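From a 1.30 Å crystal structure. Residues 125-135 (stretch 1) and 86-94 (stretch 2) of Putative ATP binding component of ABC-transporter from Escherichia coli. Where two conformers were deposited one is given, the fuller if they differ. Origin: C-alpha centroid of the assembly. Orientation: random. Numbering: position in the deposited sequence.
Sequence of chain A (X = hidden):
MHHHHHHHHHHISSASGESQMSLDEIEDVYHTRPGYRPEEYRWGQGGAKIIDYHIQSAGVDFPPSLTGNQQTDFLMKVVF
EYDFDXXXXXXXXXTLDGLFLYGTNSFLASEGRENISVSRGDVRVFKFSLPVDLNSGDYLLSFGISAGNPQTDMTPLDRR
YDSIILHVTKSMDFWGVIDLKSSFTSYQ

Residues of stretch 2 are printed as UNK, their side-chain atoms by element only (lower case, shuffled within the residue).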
# COMPACT_ATOMS: atom_id res chain seq x y z
N VAL A 125 -3.91 -27.40 0.90
CA VAL A 125 -4.42 -26.07 0.63
C VAL A 125 -3.62 -25.09 1.48
O VAL A 125 -3.33 -25.32 2.66
CB VAL A 125 -5.92 -25.99 0.96
CG1 VAL A 125 -6.42 -24.56 0.82
CG2 VAL A 125 -6.70 -26.93 0.05
N PHE A 126 -3.28 -23.97 0.86
CA PHE A 126 -2.55 -22.88 1.50
C PHE A 126 -3.33 -21.60 1.36
O PHE A 126 -3.89 -21.33 0.30
CB PHE A 126 -1.18 -22.74 0.83
CG PHE A 126 -0.39 -24.02 0.82
CD1 PHE A 126 0.05 -24.61 2.00
CD2 PHE A 126 -0.14 -24.67 -0.36
CE1 PHE A 126 0.78 -25.81 1.97
CE2 PHE A 126 0.61 -25.85 -0.41
CZ PHE A 126 1.06 -26.41 0.75
N LYS A 127 -3.34 -20.80 2.42
CA LYS A 127 -4.15 -19.59 2.46
C LYS A 127 -3.32 -18.38 2.81
O LYS A 127 -2.66 -18.36 3.86
CB LYS A 127 -5.29 -19.77 3.47
CG LYS A 127 -6.15 -18.52 3.63
CD LYS A 127 -7.37 -18.75 4.48
CE LYS A 127 -7.09 -18.75 5.94
NZ LYS A 127 -8.42 -18.67 6.66
N PHE A 128 -3.40 -17.34 1.98
CA PHE A 128 -2.82 -16.02 2.27
C PHE A 128 -4.01 -15.09 2.52
O PHE A 128 -4.88 -14.97 1.66
CB PHE A 128 -2.01 -15.50 1.08
CG PHE A 128 -0.75 -16.28 0.83
CD1 PHE A 128 0.43 -15.87 1.41
CD2 PHE A 128 -0.75 -17.40 0.04
CE1 PHE A 128 1.59 -16.57 1.21
CE2 PHE A 128 0.42 -18.11 -0.16
CZ PHE A 128 1.57 -17.69 0.42
N SER A 129 -4.03 -14.43 3.66
CA SER A 129 -5.13 -13.53 4.00
C SER A 129 -4.54 -12.13 4.18
O SER A 129 -3.62 -11.95 4.97
CB SER A 129 -5.84 -13.97 5.28
OG SER A 129 -6.39 -15.25 5.15
N LEU A 130 -5.09 -11.14 3.49
CA LEU A 130 -4.53 -9.81 3.54
C LEU A 130 -5.60 -8.79 3.22
O LEU A 130 -6.57 -9.08 2.53
CB LEU A 130 -3.34 -9.69 2.57
CG LEU A 130 -3.67 -9.98 1.11
CD1 LEU A 130 -4.00 -8.71 0.34
CD2 LEU A 130 -2.55 -10.75 0.41
N PRO A 131 -5.40 -7.57 3.75
CA PRO A 131 -6.29 -6.47 3.45
C PRO A 131 -5.92 -5.89 2.08
O PRO A 131 -4.76 -5.57 1.84
CB PRO A 131 -6.02 -5.48 4.58
CG PRO A 131 -4.62 -5.68 4.91
CD PRO A 131 -4.35 -7.15 4.69
N VAL A 132 -6.89 -5.77 1.20
CA VAL A 132 -6.59 -5.36 -0.15
C VAL A 132 -6.52 -3.81 -0.18
O VAL A 132 -7.45 -3.11 -0.60
CB VAL A 132 -7.58 -5.96 -1.14
CG1 VAL A 132 -7.21 -5.58 -2.57
CG2 VAL A 132 -7.60 -7.50 -0.99
N ASP A 133 -5.38 -3.31 0.29
CA ASP A 133 -5.15 -1.86 0.53
C ASP A 133 -4.67 -1.17 -0.79
O ASP A 133 -3.54 -0.69 -0.90
CB ASP A 133 -4.14 -1.67 1.69
CG ASP A 133 -4.69 -2.02 3.06
OD1 ASP A 133 -5.91 -2.15 3.23
OD2 ASP A 133 -3.90 -2.15 4.03
N LEU A 134 -5.55 -1.22 -1.79
CA LEU A 134 -5.32 -0.77 -3.15
C LEU A 134 -6.46 0.11 -3.60
O LEU A 134 -7.58 0.04 -3.07
CB LEU A 134 -5.21 -1.96 -4.13
CG LEU A 134 -4.11 -2.98 -3.84
CD1 LEU A 134 -4.14 -4.10 -4.83
CD2 LEU A 134 -2.74 -2.35 -3.82
N ASN A 135 -6.18 0.99 -4.56
CA ASN A 135 -7.21 1.88 -5.09
C ASN A 135 -8.12 1.10 -6.04
O ASN A 135 -7.83 -0.04 -6.46
CB ASN A 135 -6.55 3.07 -5.81
CG ASN A 135 -7.34 4.36 -5.68
OD1 ASN A 135 -8.48 4.35 -5.22
ND2 ASN A 135 -6.73 5.46 -6.07
N UNK A 86 10.54 -29.07 2.40
CA UNK A 86 10.22 -27.68 2.63
C UNK A 86 9.56 -27.03 1.41
O UNK A 86 10.24 -26.61 0.48
c UNK A 86 11.47 -26.90 3.03
s UNK A 86 11.21 -25.14 3.43
N UNK A 87 8.24 -27.00 1.40
CA UNK A 87 7.51 -26.43 0.26
C UNK A 87 7.09 -25.01 0.65
O UNK A 87 6.76 -24.74 1.81
c UNK A 87 6.32 -27.29 -0.21
c UNK A 87 5.20 -27.39 0.85
c UNK A 87 6.82 -28.70 -0.53
N UNK A 88 7.08 -24.13 -0.34
CA UNK A 88 6.94 -22.72 -0.12
C UNK A 88 5.98 -22.16 -1.15
O UNK A 88 6.35 -21.86 -2.29
c UNK A 88 8.31 -22.03 -0.25
c UNK A 88 9.30 -22.61 0.78
c UNK A 88 8.18 -20.54 -0.05
N UNK A 89 4.70 -22.04 -0.78
CA UNK A 89 3.73 -21.36 -1.63
C UNK A 89 3.95 -19.86 -1.60
O UNK A 89 4.44 -19.33 -0.60
c UNK A 89 4.08 -22.60 0.43
c UNK A 89 2.39 -21.71 -1.00
c UNK A 89 2.72 -22.01 0.41
N UNK A 90 3.54 -19.16 -2.64
CA UNK A 90 3.68 -17.73 -2.69
C UNK A 90 2.65 -17.06 -3.56
O UNK A 90 2.00 -17.70 -4.38
N UNK A 91 2.59 -15.75 -3.43
CA UNK A 91 1.71 -14.91 -4.22
C UNK A 91 2.46 -13.66 -4.72
O UNK A 91 3.40 -13.17 -4.05
c UNK A 91 -0.34 -13.08 -1.47
c UNK A 91 0.87 -13.78 -2.09
c UNK A 91 0.49 -14.45 -3.41
c UNK A 91 -0.47 -15.61 -3.21
N UNK A 92 1.99 -13.12 -5.84
CA UNK A 92 2.42 -11.85 -6.41
C UNK A 92 1.16 -11.08 -6.82
O UNK A 92 0.24 -11.67 -7.34
c UNK A 92 3.31 -12.02 -7.64
c UNK A 92 5.57 -12.43 -6.61
c UNK A 92 4.50 -12.97 -7.54
c UNK A 92 5.09 -13.19 -8.96
N UNK A 93 1.18 -9.76 -6.61
CA UNK A 93 0.11 -8.87 -7.05
C UNK A 93 0.77 -7.72 -7.80
O UNK A 93 1.70 -7.08 -7.29
c UNK A 93 -0.73 -8.36 -5.86
c UNK A 93 -1.81 -7.40 -6.36
c UNK A 93 -1.34 -9.53 -5.07
c UNK A 93 -2.07 -9.10 -3.80
N UNK A 94 0.25 -7.45 -8.99
CA UNK A 94 0.82 -6.45 -9.89
C UNK A 94 -0.31 -5.63 -10.50
O UNK A 94 -1.46 -6.06 -10.56
c UNK A 94 3.62 -8.73 -11.52
c UNK A 94 4.60 -7.78 -12.14
n UNK A 94 5.56 -8.55 -12.99
c UNK A 94 1.64 -7.12 -11.00
c UNK A 94 2.73 -8.04 -10.46

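Position 86 carries one carbon followed by one sulfur, and the sulfur ends the chain. It lies out of reach of stretch 1. That is a cysteine, Cys86.

Position 87 has three carbons, the first carrying the other two, so the chain forks at its first carbon, one bond from the backbone. Its CA-to-CB bond points toward stretch 1, and one of the two terminal carbons approaches the Phe126 ring obliquely. A three-carbon fork at CB is valine: Val87. Val87 CG2 lies 4.3 Å from Phe126 CZ.

Position 88 repeats that pattern, three carbons forked at the first, but its CA-to-CB bond points away and it touches nothing on stretch 1. It is Val88, the same residue type as its neighbour, facing the other side of the strand.

At position 89 three carbons close a ring onto the backbone N, and one of the ring carbons sits over a face of Phe126. The closed ring identifies proline without further argument. In Pro89 the carbon CG lies 3.7 Å from Phe126 CG and 4.0 Å from the centroid of that aromatic ring, 22° off its normal, a CH-pi contact. The backbone takes part too: Pro89 O is 3.5 Å from CZ of Phe128, at the edge of that ring and near its plane.

Position 90 has no side-chain atoms at all, and its CA packs against the Phe128 ring. It is therefore Gly90. Gly90 CA is 3.8 Å from Phe128 CZ, so the backbone itself forms the contact surface here.

Position 91 has four carbons, forked at the first, with one arm two carbons long. The bond to CB points toward stretch 1, and its carbons pack against Phe128 and Leu130. This is the isoleucine pattern. In Ile91 the short arm, CG2, lies over a face of Phe128, 3.7 Å from its CD2 and 4.2 Å from the ring centroid, a second CH-pi contact. The long arm ends in CD1, 3.7 Å from Leu130 CD2.

Position 92 also has four carbons, but the fork comes at the second. It is out of reach of stretch 1. The late fork makes it Leu92.

Position 93 returns to the fork at the first carbon with one longer arm; its CA-to-CB bond points toward stretch 1, and a carbon meets Leu134. This is Ile93, whose CG2 lies 4.3 Å from Leu134 CD1.

Position 94 is a row of four carbons ending in nitrogen, and its CA-to-CB bond points away from stretch 1. It is a lysine, Lys94, and its NZ is hydrogen-bonded elsewhere in the structure.

The rule is alternation on both strands. The CA-to-CB bonds of Phe126, Phe128 and Leu130 point toward stretch 2, while those of 87, 89, 91 and 93 point toward stretch 1, with Ile93 meeting Leu134. No hydrogen bond crosses the contact; the strand axes approach to 8.3 Å and run at 40° to one another, so side chains fill the space between them. Aliphatic carbons over aromatic faces do much of the packing, and Leu134, beyond the strand, extends the apolar surface to Ile93. Together the two stretches bury 401 Å², assembled almost wholly from shape and apolar character.

Stretch 2, residues 86-94: CVVPGILIK
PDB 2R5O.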